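Local structure of spore germination protein GerM (Bacillus subtilis subsp. subtilis str. 168, 6GZB) at residues A[183-188]-A[215-220]; A[201-206]-A[296-301]; A[196-201]-A[219-224]. The protein has a molecular function that is still unknown, but affects both sporulation and germination and carries two GerMN domains in tandem. One frame throughout, in Å; residues are numbered along the deposited sequence.

Interaction 1: A[183-188]-A[215-220]; sequences DGINLE and YVPVTK
A flat group, the carboxylate of Glu188, turns its oxygen side to Lys220: CE of the lysine lies 3.2 Å from OE2 and 3.3 Å from OE1, beyond the two oxygens and about 25° out of their plane, not over a face. The motif is a loop laid along a β-hairpin, residues 183-188 of the long connection after strand 163-164 running in the same direction as strand 213-223, on the side turned from its partner strand 198-208. The ion pair proper is long, 3.7 Å from Glu188 OE1 to Lys220 NZ; the amine also bonds Tyr205 OH and forms a salt bridge with Glu236. On its way there the glutamate chain lays CG on Val218 CG1, 3.6 Å away. An alanine in place of Glu188 would probably uncover this valine methyl and take the carboxylate from beside Lys220, whose amine would keep Tyr205 and Glu236.

Thr219 ties the two backbones together. Its N binds Ile185 O and its O takes a nearly straight bond (175°) from Glu188 N. With OG1 set anti to the carbonyl carbon (chi1 -57°), its hydroxyl receives Ile185 N at 2.8 Å, while CB lies against Leu187 CD2. Further along, Ile185 CG2 rests on Pro217 CB at 3.7 Å; helix 136-147 touches the same isoleucine through Gln141 and Trp145. Gly184 has a backbone that only glycine tolerates easily, and a β-carbon there would strike Leu187 CD2. Beyond Glu188 N, one water donates to both Glu188 O, at 2.9 Å, and Thr219 O, at 2.8 Å.

Interaction 2: A[201-206]-A[296-301]; sequences LTVYYL and VLTLTE
Tyr204 leaves strand 198-208 toward helix 289-299, and its side chain can be followed atom by atom. CB starts beside Thr298 OG1, 3.6 Å away, and the same hydroxyl oxygen accepts the tyrosine's own backbone N at 3.0 Å in a fairly straight bond (166°). Thr298 OG1 also donates to Ser294 O one turn back in the helix, so it is held from both elements; it lies at the ring edge, in the plane. From CG outward the ring runs under Leu297: CB of the leucine stands over one face as a CH-pi contact, 3.8 Å from the ring centroid and displaced toward CD1. On the same side of the ring plane, Leu297 CD1 lies more loosely against CD2, while CE1 comes to 3.3 Å from Leu297 O.

This is helix-on-sheet packing within the second GerMN domain, the C-terminal end of the helix resting on the β-hairpin formed by strands 198-208 and 213-223. Pro217 of the partner strand and Trp145 of helix 136-147 also touch the tyrosine.

At the tip, OH donates to Glu301 OE1 in a short bond of 2.6 Å, arriving 45° above the carboxylate plane. Glu301 reaches it by folding at chi2 (-64°), which turns CD toward the tyrosine hydroxyl while CG stays at the ring edge near CE1. Arg332 forms a salt bridge to the same oxygen and would probably draw negative charge onto it. Near Thr202, a water bridges the two elements, donating to Thr202 O at 2.6 Å and to Thr298 O at 2.8 Å, and Thr298 CG2 packs against that same Thr202 carbonyl.

Interaction 3: A[196-201]-A[219-224]; sequences TATHPL and TKRIDN
Backbone bonds come first where His199 faces Ile222 and Leu201 faces Lys220, two hydrogen-bonded pairs of the antiparallel hairpin made by strands 198-208 and 213-223. Each pair is joined in both directions, as with Ile222 N to His199 O at 2.8 Å. Pro200 stands opposite Arg221 in a non-hydrogen-bonded pair, so its missing N-H costs the ladder nothing. Past the last pair, Asn224 N still reaches Ala197 O, at 3.0 Å.

The stronger polar side-chain bond lies on the face of Pro200 and Arg221. Bent at chi2 and chi3 (-49° and -62°), the arginine folds back over the neighbouring strand: NE gives Thr198 OG1 a bond of 2.8 Å in the guanidinium plane, NH2 adds a weak one to Thr198 O, and Pro200 N lies beneath the centre of the group. Thr198 OG1 in turn bonds Asp194 O. His199 NE2 makes a weak bond to Asp223 O.

Most apolar contacts lie on the other face, under helix 229-239. Ile222 CB sits over the His199 ring, 3.8 Å from its centroid, and its CG1 is pressed tightly on Leu201 CB at 3.5 Å. Pro200 CB meets Thr219 CG2 on the arginine's side.

Polar bonds from Arg221 to Thr198 thus supplement the ladder on one face, while on the other Ile222 packs on His199 and Leu201 beside the polar ends of His199 and Lys220.

Overall arrangement
All three contacts meet on the hairpin of strands 198-208 and 213-223. Interactions 1 and 2 are buried, about 9 Å apart between centres, whereas interaction 3 lies at the partly exposed end of the hairpin, about 17 Å from the centre of the chain. Interaction 3 joins the two strands to each other by a regular ladder; interaction 1 adds a loop to strand 213-223, and interaction 2 seats helix 289-299 against strand 198-208. In each buried contact a threonine hydroxyl, Thr219 or Thr298, accepts a backbone N-H, alongside other bonds. Lys220 of interactions 1 and 3 reaches Tyr205 of interaction 2 through NZ and OH, 2.7 Å apart.

Interaction 1: A[183-188]-A[215-220]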
ATOM      1  N   ASP A 183      -5.885  -9.335   1.410  1.00 22.56           N
ATOM      2  CA  ASP A 183      -6.375  -9.336   2.783  1.00 23.47           C
ATOM      3  C   ASP A 183      -6.376  -7.932   3.412  1.00 24.22           C
ATOM      4  O   ASP A 183      -6.848  -7.739   4.526  1.00 30.80           O
ATOM      5  CB  ASP A 183      -5.553 -10.318   3.603  1.00 26.70           C
ATOM      6  CG  ASP A 183      -5.786 -11.763   3.165  1.00 34.24           C
ATOM      7  OD1 ASP A 183      -6.907 -12.254   3.397  1.00 34.12           O
ATOM      8  OD2 ASP A 183      -4.895 -12.380   2.531  1.00 32.78           O
ATOM      9  N   GLY A 184      -5.930  -6.943   2.652  1.00 24.12           N
ATOM     10  CA  GLY A 184      -6.146  -5.544   3.017  1.00 23.99           C
ATOM     11  C   GLY A 184      -5.026  -4.984   3.869  1.00 25.84           C
ATOM     12  O   GLY A 184      -4.050  -5.675   4.191  1.00 23.50           O
ATOM     13  N   ILE A 185      -5.175  -3.718   4.236  1.00 25.81           N
ATOM     14  CA  ILE A 185      -4.167  -3.010   5.009  1.00 26.84           C
ATOM     15  C   ILE A 185      -4.819  -1.788   5.642  1.00 26.26           C
ATOM     16  O   ILE A 185      -5.691  -1.172   5.032  1.00 27.05           O
ATOM     17  CB  ILE A 185      -2.970  -2.600   4.114  1.00 24.62           C
ATOM     18  CG1 ILE A 185      -1.859  -1.968   4.947  1.00 24.30           C
ATOM     19  CG2 ILE A 185      -3.405  -1.653   3.011  1.00 27.48           C
ATOM     20  CD1 ILE A 185      -0.512  -1.980   4.249  1.00 25.91           C
ATOM     21  N   ASN A 186      -4.470  -1.497   6.896  1.00 24.67           N
ATOM     22  CA  ASN A 186      -5.071  -0.376   7.614  1.00 23.07           C
ATOM     23  C   ASN A 186      -6.592  -0.377   7.482  1.00 23.16           C
ATOM     24  O   ASN A 186      -7.191   0.613   7.037  1.00 21.95           O
ATOM     25  CB  ASN A 186      -4.527   0.954   7.080  1.00 25.32           C
ATOM     26  CG  ASN A 186      -3.033   1.082   7.236  1.00 26.52           C
ATOM     27  OD1 ASN A 186      -2.329   1.512   6.314  1.00 27.91           O
ATOM     28  ND2 ASN A 186      -2.535   0.716   8.399  1.00 18.95           N
ATOM     29  N   LEU A 187      -7.219  -1.491   7.835  1.00 28.14           N
ATOM     30  CA  LEU A 187      -8.660  -1.662   7.602  1.00 26.04           C
ATOM     31  C   LEU A 187      -9.471  -0.569   8.281  1.00 23.91           C
ATOM     32  O   LEU A 187      -9.319  -0.347   9.474  1.00 26.16           O
ATOM     33  CB  LEU A 187      -9.127  -3.027   8.134  1.00 29.44           C
ATOM     34  CG  LEU A 187      -8.374  -4.257   7.611  1.00 33.64           C
ATOM     35  CD1 LEU A 187      -8.913  -5.519   8.273  1.00 36.34           C
ATOM     36  CD2 LEU A 187      -8.452  -4.379   6.094  1.00 30.54           C
ATOM     37  N   GLU A 188     -10.382   0.062   7.544  1.00 24.58           N
ATOM     38  CA  GLU A 188     -11.329   0.985   8.151  1.00 27.88           C
ATOM     39  C   GLU A 188     -12.355   0.207   8.951  1.00 31.45           C
ATOM     40  O   GLU A 188     -13.113  -0.576   8.388  1.00 35.29           O
ATOM     41  CB  GLU A 188     -12.045   1.824   7.087  1.00 35.47           C
ATOM     42  CG  GLU A 188     -11.313   3.100   6.727  1.00 60.69           C
ATOM     43  CD  GLU A 188     -12.098   3.972   5.768  1.00 71.98           C
ATOM     44  OE1 GLU A 188     -11.607   5.071   5.431  1.00 63.02           O
ATOM     45  OE2 GLU A 188     -13.170   3.523   5.303  1.00 63.45           O
ATOM     46  N   TYR A 215       2.136   8.344   0.735  1.00 24.75           N
ATOM     47  CA  TYR A 215       0.851   7.810   0.351  1.00 21.10           C
ATOM     48  C   TYR A 215       0.525   6.593   1.192  1.00 27.99           C
ATOM     49  O   TYR A 215       1.333   5.679   1.305  1.00 28.22           O
ATOM     50  CB  TYR A 215       0.850   7.482  -1.141  1.00 25.84           C
ATOM     51  CG  TYR A 215       1.011   8.734  -1.981  1.00 29.77           C
ATOM     52  CD1 TYR A 215      -0.088   9.529  -2.282  1.00 25.06           C
ATOM     53  CD2 TYR A 215       2.272   9.213  -2.307  1.00 31.28           C
ATOM     54  CE1 TYR A 215       0.055  10.711  -2.976  1.00 34.57           C
ATOM     55  CE2 TYR A 215       2.426  10.403  -2.994  1.00 29.70           C
ATOM     56  CZ  TYR A 215       1.313  11.154  -3.306  1.00 34.37           C
ATOM     57  OH  TYR A 215       1.450  12.320  -4.012  1.00 36.00           O
ATOM     58  N   VAL A 216      -0.638   6.638   1.833  1.00 23.67           N
ATOM     59  CA  VAL A 216      -1.048   5.634   2.794  1.00 21.73           C
ATOM     60  C   VAL A 216      -2.236   4.839   2.255  1.00 24.36           C
ATOM     61  O   VAL A 216      -3.273   5.412   1.894  1.00 25.95           O
ATOM     62  CB  VAL A 216      -1.488   6.294   4.108  1.00 23.64           C
ATOM     63  CG1 VAL A 216      -1.942   5.239   5.107  1.00 26.95           C
ATOM     64  CG2 VAL A 216      -0.358   7.140   4.673  1.00 26.52           C
ATOM     65  N   PRO A 217      -2.075   3.520   2.159  1.00 22.77           N
ATOM     66  CA  PRO A 217      -3.136   2.671   1.626  1.00 26.44           C
ATOM     67  C   PRO A 217      -4.119   2.309   2.732  1.00 26.79           C
ATOM     68  O   PRO A 217      -3.701   2.000   3.846  1.00 31.50           O
ATOM     69  CB  PRO A 217      -2.373   1.432   1.159  1.00 23.81           C
ATOM     70  CG  PRO A 217      -1.210   1.339   2.076  1.00 26.34           C
ATOM     71  CD  PRO A 217      -0.863   2.748   2.491  1.00 23.89           C
ATOM     72  N   VAL A 218      -5.409   2.411   2.440  1.00 27.36           N
ATOM     73  CA  VAL A 218      -6.454   2.106   3.406  1.00 23.92           C
ATOM     74  C   VAL A 218      -7.500   1.230   2.718  1.00 26.63           C
ATOM     75  O   VAL A 218      -7.994   1.562   1.639  1.00 27.15           O
ATOM     76  CB  VAL A 218      -7.127   3.399   3.910  1.00 27.13           C
ATOM     77  CG1 VAL A 218      -8.343   3.083   4.746  1.00 33.96           C
ATOM     78  CG2 VAL A 218      -6.138   4.237   4.709  1.00 30.23           C
ATOM     79  N   THR A 219      -7.828   0.102   3.335  1.00 25.39           N
ATOM     80  CA  THR A 219      -8.877  -0.772   2.803  1.00 24.33           C
ATOM     81  C   THR A 219     -10.258  -0.288   3.247  1.00 26.99           C
ATOM     82  O   THR A 219     -10.576  -0.282   4.430  1.00 26.66           O
ATOM     83  CB  THR A 219      -8.684  -2.218   3.267  1.00 23.31           C
ATOM     84  OG1 THR A 219      -7.383  -2.675   2.880  1.00 28.84           O
ATOM     85  CG2 THR A 219      -9.737  -3.115   2.645  1.00 26.38           C
ATOM     86  N   LYS A 220     -11.057   0.150   2.285  1.00 26.61           N
ATOM     87  CA  LYS A 220     -12.404   0.623   2.550  1.00 28.50           C
ATOM     88  C   LYS A 220     -13.423  -0.456   2.192  1.00 34.28           C
ATOM     89  O   LYS A 220     -13.088  -1.440   1.527  1.00 31.01           O
ATOM     90  CB  LYS A 220     -12.672   1.873   1.716  1.00 31.91           C
ATOM     91  CG  LYS A 220     -11.614   2.946   1.911  1.00 37.48           C
ATOM     92  CD  LYS A 220     -12.103   4.291   1.422  1.00 61.79           C
ATOM     93  CE  LYS A 220     -12.968   4.958   2.471  1.00 51.00           C
ATOM     94  NZ  LYS A 220     -13.030   6.430   2.271  1.00 63.47           N
TER
HETATM   95  O   HOH W   1     -12.576  -1.709   5.737  1.00 26.70           O

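Interaction 2: A[201-206]-A[296-301]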
ATOM      1  N   LEU A 201     -11.674  -2.683  -0.727  1.00 25.13           N
ATOM      2  CA  LEU A 201     -10.945  -2.043  -1.806  1.00 22.74           C
ATOM      3  C   LEU A 201      -9.921  -1.093  -1.202  1.00 24.47           C
ATOM      4  O   LEU A 201     -10.250  -0.267  -0.345  1.00 25.20           O
ATOM      5  CB  LEU A 201     -11.904  -1.259  -2.706  1.00 28.45           C
ATOM      6  CG  LEU A 201     -11.315  -0.789  -4.039  1.00 31.51           C
ATOM      7  CD1 LEU A 201     -11.096  -1.976  -4.968  1.00 29.66           C
ATOM      8  CD2 LEU A 201     -12.201   0.269  -4.685  1.00 35.74           C
ATOM      9  N   THR A 202      -8.682  -1.212  -1.660  1.00 25.89           N
ATOM     10  CA  THR A 202      -7.601  -0.393  -1.151  1.00 29.47           C
ATOM     11  C   THR A 202      -7.517   0.913  -1.908  1.00 25.84           C
ATOM     12  O   THR A 202      -7.576   0.943  -3.144  1.00 27.90           O
ATOM     13  CB  THR A 202      -6.271  -1.142  -1.228  1.00 30.79           C
ATOM     14  OG1 THR A 202      -6.313  -2.224  -0.293  1.00 47.48           O
ATOM     15  CG2 THR A 202      -5.100  -0.225  -0.888  1.00 35.20           C
ATOM     16  N   VAL A 203      -7.460   1.997  -1.141  1.00 26.37           N
ATOM     17  CA  VAL A 203      -7.426   3.354  -1.680  1.00 26.13           C
ATOM     18  C   VAL A 203      -6.304   4.113  -0.970  1.00 31.15           C
ATOM     19  O   VAL A 203      -6.131   3.990   0.246  1.00 26.84           O
ATOM     20  CB  VAL A 203      -8.773   4.054  -1.413  1.00 29.65           C
ATOM     21  CG1 VAL A 203      -8.729   5.522  -1.786  1.00 32.26           C
ATOM     22  CG2 VAL A 203      -9.891   3.338  -2.158  1.00 37.49           C
ATOM     23  N   TYR A 204      -5.521   4.865  -1.734  1.00 25.99           N
ATOM     24  CA  TYR A 204      -4.392   5.607  -1.182  1.00 28.08           C
ATOM     25  C   TYR A 204      -4.774   7.043  -0.855  1.00 27.32           C
ATOM     26  O   TYR A 204      -5.323   7.762  -1.690  1.00 27.65           O
ATOM     27  CB  TYR A 204      -3.211   5.604  -2.147  1.00 26.54           C
ATOM     28  CG  TYR A 204      -2.419   4.321  -2.142  1.00 21.30           C
ATOM     29  CD1 TYR A 204      -2.814   3.228  -2.902  1.00 26.92           C
ATOM     30  CD2 TYR A 204      -1.258   4.217  -1.412  1.00 23.89           C
ATOM     31  CE1 TYR A 204      -2.057   2.067  -2.926  1.00 24.85           C
ATOM     32  CE2 TYR A 204      -0.499   3.066  -1.424  1.00 22.72           C
ATOM     33  CZ  TYR A 204      -0.916   1.982  -2.161  1.00 22.13           C
ATOM     34  OH  TYR A 204      -0.147   0.836  -2.162  1.00 26.18           O
ATOM     35  N   TYR A 205      -4.491   7.444   0.378  1.00 24.81           N
ATOM     36  CA  TYR A 205      -4.670   8.820   0.778  1.00 27.67           C
ATOM     37  C   TYR A 205      -3.331   9.437   1.105  1.00 28.76           C
ATOM     38  O   TYR A 205      -2.313   8.751   1.159  1.00 30.90           O
ATOM     39  CB  TYR A 205      -5.607   8.910   1.983  1.00 31.65           C
ATOM     40  CG  TYR A 205      -6.998   8.422   1.690  1.00 24.78           C
ATOM     41  CD1 TYR A 205      -7.870   9.184   0.926  1.00 29.20           C
ATOM     42  CD2 TYR A 205      -7.439   7.198   2.162  1.00 29.03           C
ATOM     43  CE1 TYR A 205      -9.158   8.744   0.667  1.00 31.42           C
ATOM     44  CE2 TYR A 205      -8.708   6.731   1.878  1.00 30.31           C
ATOM     45  CZ  TYR A 205      -9.572   7.518   1.156  1.00 33.43           C
ATOM     46  OH  TYR A 205     -10.828   7.046   0.877  1.00 38.03           O
ATOM     47  N   LEU A 206      -3.346  10.744   1.327  1.00 37.98           N
ATOM     48  CA  LEU A 206      -2.120  11.513   1.494  1.00 33.00           C
ATOM     49  C   LEU A 206      -1.892  11.812   2.968  1.00 30.65           C
ATOM     50  O   LEU A 206      -2.841  11.991   3.735  1.00 34.52           O
ATOM     51  CB  LEU A 206      -2.248  12.800   0.682  1.00 38.50           C
ATOM     52  CG  LEU A 206      -1.064  13.753   0.589  1.00 47.79           C
ATOM     53  CD1 LEU A 206       0.068  13.153  -0.230  1.00 48.36           C
ATOM     54  CD2 LEU A 206      -1.511  15.072  -0.013  1.00 55.61           C
ATOM     55  N   VAL A 296      -3.060   6.634  -9.456  1.00 24.59           N
ATOM     56  CA  VAL A 296      -2.255   5.599 -10.061  1.00 26.88           C
ATOM     57  C   VAL A 296      -1.900   4.505  -9.067  1.00 26.23           C
ATOM     58  O   VAL A 296      -1.970   3.318  -9.394  1.00 26.51           O
ATOM     59  CB  VAL A 296      -0.967   6.188 -10.676  1.00 33.15           C
ATOM     60  CG1 VAL A 296      -0.041   5.082 -11.155  1.00 32.84           C
ATOM     61  CG2 VAL A 296      -1.328   7.108 -11.824  1.00 32.40           C
ATOM     62  N   LEU A 297      -1.511   4.894  -7.857  1.00 24.17           N
ATOM     63  CA  LEU A 297      -1.218   3.905  -6.815  1.00 25.19           C
ATOM     64  C   LEU A 297      -2.459   3.068  -6.499  1.00 24.30           C
ATOM     65  O   LEU A 297      -2.362   1.871  -6.248  1.00 27.89           O
ATOM     66  CB  LEU A 297      -0.709   4.578  -5.531  1.00 25.48           C
ATOM     67  CG  LEU A 297       0.711   5.146  -5.605  1.00 29.76           C
ATOM     68  CD1 LEU A 297       0.999   5.995  -4.383  1.00 31.49           C
ATOM     69  CD2 LEU A 297       1.747   4.038  -5.731  1.00 31.88           C
ATOM     70  N   THR A 298      -3.618   3.714  -6.492  1.00 27.53           N
ATOM     71  CA  THR A 298      -4.859   3.055  -6.094  1.00 28.20           C
ATOM     72  C   THR A 298      -5.294   2.064  -7.176  1.00 29.91           C
ATOM     73  O   THR A 298      -5.531   0.891  -6.908  1.00 28.13           O
ATOM     74  CB  THR A 298      -5.967   4.089  -5.846  1.00 24.71           C
ATOM     75  OG1 THR A 298      -5.629   4.896  -4.703  1.00 23.89           O
ATOM     76  CG2 THR A 298      -7.299   3.408  -5.615  1.00 25.76           C
ATOM     77  N   LEU A 299      -5.306   2.524  -8.415  1.00 30.56           N
ATOM     78  CA  LEU A 299      -5.783   1.704  -9.523  1.00 32.03           C
ATOM     79  C   LEU A 299      -4.847   0.538  -9.834  1.00 28.89           C
ATOM     80  O   LEU A 299      -5.309  -0.580 -10.087  1.00 33.04           O
ATOM     81  CB  LEU A 299      -5.996   2.565 -10.764  1.00 30.36           C
ATOM     82  CG  LEU A 299      -7.441   3.011 -11.009  1.00 36.44           C
ATOM     83  CD1 LEU A 299      -8.220   3.167  -9.720  1.00 38.29           C
ATOM     84  CD2 LEU A 299      -7.516   4.283 -11.831  1.00 35.13           C
ATOM     85  N   THR A 300      -3.541   0.761  -9.728  1.00 34.09           N
ATOM     86  CA  THR A 300      -2.575  -0.306  -9.996  1.00 29.78           C
ATOM     87  C   THR A 300      -2.453  -1.321  -8.864  1.00 35.37           C
ATOM     88  O   THR A 300      -1.640  -2.230  -8.954  1.00 35.74           O
ATOM     89  CB  THR A 300      -1.167   0.244 -10.321  1.00 32.33           C
ATOM     90  OG1 THR A 300      -0.665   1.029  -9.235  1.00 32.27           O
ATOM     91  CG2 THR A 300      -1.203   1.093 -11.563  1.00 32.07           C
ATOM     92  N   GLU A 301      -3.225  -1.158  -7.789  1.00 35.58           N
ATOM     93  CA  GLU A 301      -3.395  -2.230  -6.805  1.00 45.35           C
ATOM     94  C   GLU A 301      -4.392  -3.269  -7.291  1.00 40.37           C
ATOM     95  O   GLU A 301      -4.455  -4.361  -6.737  1.00 40.54           O
ATOM     96  CB  GLU A 301      -3.908  -1.694  -5.461  1.00 42.21           C
ATOM     97  CG  GLU A 301      -2.932  -0.832  -4.695  1.00 44.56           C
ATOM     98  CD  GLU A 301      -1.680  -1.567  -4.244  1.00 39.47           C
ATOM     99  OE1 GLU A 301      -0.661  -0.880  -4.021  1.00 32.42           O
ATOM    100  OE2 GLU A 301      -1.689  -2.807  -4.109  1.00 37.86           O
TER
HETATM  101  O   HOH W   2      -7.583  -0.271  -5.488  1.00 32.41           O

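Interaction 3: A[196-201]-A[219-224]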
ATOM      1  N   THR A 196     -21.268  -8.452   4.701  1.00 30.74           N
ATOM      2  CA  THR A 196     -21.983  -9.291   3.736  1.00 34.61           C
ATOM      3  C   THR A 196     -22.391  -8.478   2.534  1.00 30.13           C
ATOM      4  O   THR A 196     -22.612  -9.023   1.460  1.00 36.81           O
ATOM      5  CB  THR A 196     -23.257  -9.954   4.332  1.00 39.37           C
ATOM      6  OG1 THR A 196     -24.297  -8.973   4.481  1.00 39.16           O
ATOM      7  CG2 THR A 196     -22.958 -10.581   5.680  1.00 43.10           C
ATOM      8  N   ALA A 197     -22.533  -7.170   2.728  1.00 33.03           N
ATOM      9  CA  ALA A 197     -23.064  -6.296   1.685  1.00 32.61           C
ATOM     10  C   ALA A 197     -21.975  -5.451   1.036  1.00 33.95           C
ATOM     11  O   ALA A 197     -22.273  -4.629   0.181  1.00 33.63           O
ATOM     12  CB  ALA A 197     -24.132  -5.383   2.254  1.00 32.98           C
ATOM     13  N   THR A 198     -20.726  -5.626   1.461  1.00 33.60           N
ATOM     14  CA  THR A 198     -19.635  -4.807   0.951  1.00 27.39           C
ATOM     15  C   THR A 198     -18.431  -5.665   0.619  1.00 31.50           C
ATOM     16  O   THR A 198     -18.316  -6.801   1.079  1.00 34.08           O
ATOM     17  CB  THR A 198     -19.199  -3.735   1.965  1.00 29.42           C
ATOM     18  OG1 THR A 198     -18.706  -4.365   3.149  1.00 30.54           O
ATOM     19  CG2 THR A 198     -20.346  -2.817   2.326  1.00 27.91           C
ATOM     20  N   HIS A 199     -17.519  -5.109  -0.170  1.00 30.10           N
ATOM     21  CA  HIS A 199     -16.259  -5.789  -0.459  1.00 27.44           C
ATOM     22  C   HIS A 199     -15.104  -4.817  -0.237  1.00 29.19           C
ATOM     23  O   HIS A 199     -15.283  -3.603  -0.323  1.00 27.79           O
ATOM     24  CB  HIS A 199     -16.246  -6.319  -1.895  1.00 23.91           C
ATOM     25  CG  HIS A 199     -16.609  -5.292  -2.923  1.00 25.07           C
ATOM     26  ND1 HIS A 199     -15.672  -4.678  -3.730  1.00 36.50           N
ATOM     27  CD2 HIS A 199     -17.803  -4.761  -3.265  1.00 26.10           C
ATOM     28  CE1 HIS A 199     -16.280  -3.829  -4.540  1.00 25.77           C
ATOM     29  NE2 HIS A 199     -17.572  -3.851  -4.271  1.00 36.66           N
ATOM     30  N   PRO A 200     -13.923  -5.351   0.088  1.00 28.24           N
ATOM     31  CA  PRO A 200     -12.768  -4.523   0.402  1.00 28.46           C
ATOM     32  C   PRO A 200     -12.167  -3.910  -0.852  1.00 28.30           C
ATOM     33  O   PRO A 200     -12.129  -4.551  -1.900  1.00 24.73           O
ATOM     34  CB  PRO A 200     -11.785  -5.520   1.027  1.00 25.27           C
ATOM     35  CG  PRO A 200     -12.121  -6.813   0.364  1.00 25.94           C
ATOM     36  CD  PRO A 200     -13.615  -6.789   0.195  1.00 32.19           C
ATOM     37  N   LEU A 201     -11.674  -2.683  -0.727  1.00 25.13           N
ATOM     38  CA  LEU A 201     -10.945  -2.043  -1.806  1.00 22.74           C
ATOM     39  C   LEU A 201      -9.921  -1.093  -1.202  1.00 24.47           C
ATOM     40  O   LEU A 201     -10.250  -0.267  -0.345  1.00 25.20           O
ATOM     41  CB  LEU A 201     -11.904  -1.259  -2.706  1.00 28.45           C
ATOM     42  CG  LEU A 201     -11.315  -0.789  -4.039  1.00 31.51           C
ATOM     43  CD1 LEU A 201     -11.096  -1.976  -4.968  1.00 29.66           C
ATOM     44  CD2 LEU A 201     -12.201   0.269  -4.685  1.00 35.74           C
ATOM     45  N   THR A 219      -7.828   0.102   3.335  1.00 25.39           N
ATOM     46  CA  THR A 219      -8.877  -0.772   2.803  1.00 24.33           C
ATOM     47  C   THR A 219     -10.258  -0.288   3.247  1.00 26.99           C
ATOM     48  O   THR A 219     -10.576  -0.282   4.430  1.00 26.66           O
ATOM     49  CB  THR A 219      -8.684  -2.218   3.267  1.00 23.31           C
ATOM     50  OG1 THR A 219      -7.383  -2.675   2.880  1.00 28.84           O
ATOM     51  CG2 THR A 219      -9.737  -3.115   2.645  1.00 26.38           C
ATOM     52  N   LYS A 220     -11.057   0.150   2.285  1.00 26.61           N
ATOM     53  CA  LYS A 220     -12.404   0.623   2.550  1.00 28.50           C
ATOM     54  C   LYS A 220     -13.423  -0.456   2.192  1.00 34.28           C
ATOM     55  O   LYS A 220     -13.088  -1.440   1.527  1.00 31.01           O
ATOM     56  CB  LYS A 220     -12.672   1.873   1.716  1.00 31.91           C
ATOM     57  CG  LYS A 220     -11.614   2.946   1.911  1.00 37.48           C
ATOM     58  CD  LYS A 220     -12.103   4.291   1.422  1.00 61.79           C
ATOM     59  CE  LYS A 220     -12.968   4.958   2.471  1.00 51.00           C
ATOM     60  NZ  LYS A 220     -13.030   6.430   2.271  1.00 63.47           N
ATOM     61  N   ARG A 221     -14.658  -0.271   2.648  1.00 29.79           N
ATOM     62  CA  ARG A 221     -15.753  -1.158   2.280  1.00 29.79           C
ATOM     63  C   ARG A 221     -16.549  -0.522   1.154  1.00 27.12           C
ATOM     64  O   ARG A 221     -17.039   0.585   1.291  1.00 32.37           O
ATOM     65  CB  ARG A 221     -16.672  -1.413   3.481  1.00 28.50           C
ATOM     66  CG  ARG A 221     -16.007  -2.031   4.698  1.00 27.40           C
ATOM     67  CD  ARG A 221     -15.161  -3.258   4.365  1.00 30.87           C
ATOM     68  NE  ARG A 221     -15.931  -4.360   3.795  1.00 30.74           N
ATOM     69  CZ  ARG A 221     -15.499  -5.618   3.716  1.00 29.77           C
ATOM     70  NH1 ARG A 221     -14.298  -5.942   4.172  1.00 26.17           N
ATOM     71  NH2 ARG A 221     -16.272  -6.556   3.177  1.00 36.38           N
ATOM     72  N   ILE A 222     -16.659  -1.220   0.032  1.00 26.97           N
ATOM     73  CA  ILE A 222     -17.442  -0.741  -1.100  1.00 26.66           C
ATOM     74  C   ILE A 222     -18.738  -1.561  -1.219  1.00 29.73           C
ATOM     75  O   ILE A 222     -18.708  -2.793  -1.142  1.00 26.82           O
ATOM     76  CB  ILE A 222     -16.654  -0.905  -2.416  1.00 28.21           C
ATOM     77  CG1 ILE A 222     -15.240  -0.332  -2.296  1.00 35.10           C
ATOM     78  CG2 ILE A 222     -17.409  -0.277  -3.574  1.00 30.66           C
ATOM     79  CD1 ILE A 222     -15.191   1.146  -1.974  1.00 32.06           C
ATOM     80  N   ASP A 223     -19.857  -0.880  -1.455  1.00 33.10           N
ATOM     81  CA  ASP A 223     -21.139  -1.549  -1.654  1.00 37.21           C
ATOM     82  C   ASP A 223     -21.070  -2.549  -2.798  1.00 37.34           C
ATOM     83  O   ASP A 223     -20.532  -2.257  -3.862  1.00 32.22           O
ATOM     84  CB  ASP A 223     -22.249  -0.534  -1.932  1.00 42.48           C
ATOM     85  CG  ASP A 223     -22.769   0.123  -0.668  1.00 72.89           C
ATOM     86  OD1 ASP A 223     -22.690  -0.509   0.409  1.00 74.73           O
ATOM     87  OD2 ASP A 223     -23.251   1.274  -0.749  1.00 84.82           O
ATOM     88  N   ASN A 224     -21.614  -3.738  -2.569  1.00 30.77           N
ATOM     89  CA  ASN A 224     -21.524  -4.816  -3.539  1.00 29.01           C
ATOM     90  C   ASN A 224     -22.351  -4.530  -4.789  1.00 27.33           C
ATOM     91  O   ASN A 224     -22.131  -5.125  -5.842  1.00 38.11           O
ATOM     92  CB  ASN A 224     -21.961  -6.135  -2.902  1.00 31.00           C
ATOM     93  CG  ASN A 224     -20.886  -6.731  -2.038  1.00 36.91           C
ATOM     94  OD1 ASN A 224     -19.750  -6.261  -2.051  1.00 32.51           O
ATOM     95  ND2 ASN A 224     -21.219  -7.791  -1.303  1.00 33.34           N
TER
HETATM   96  O   HOH W   3     -18.968  -9.094   0.196  1.00 40.49           O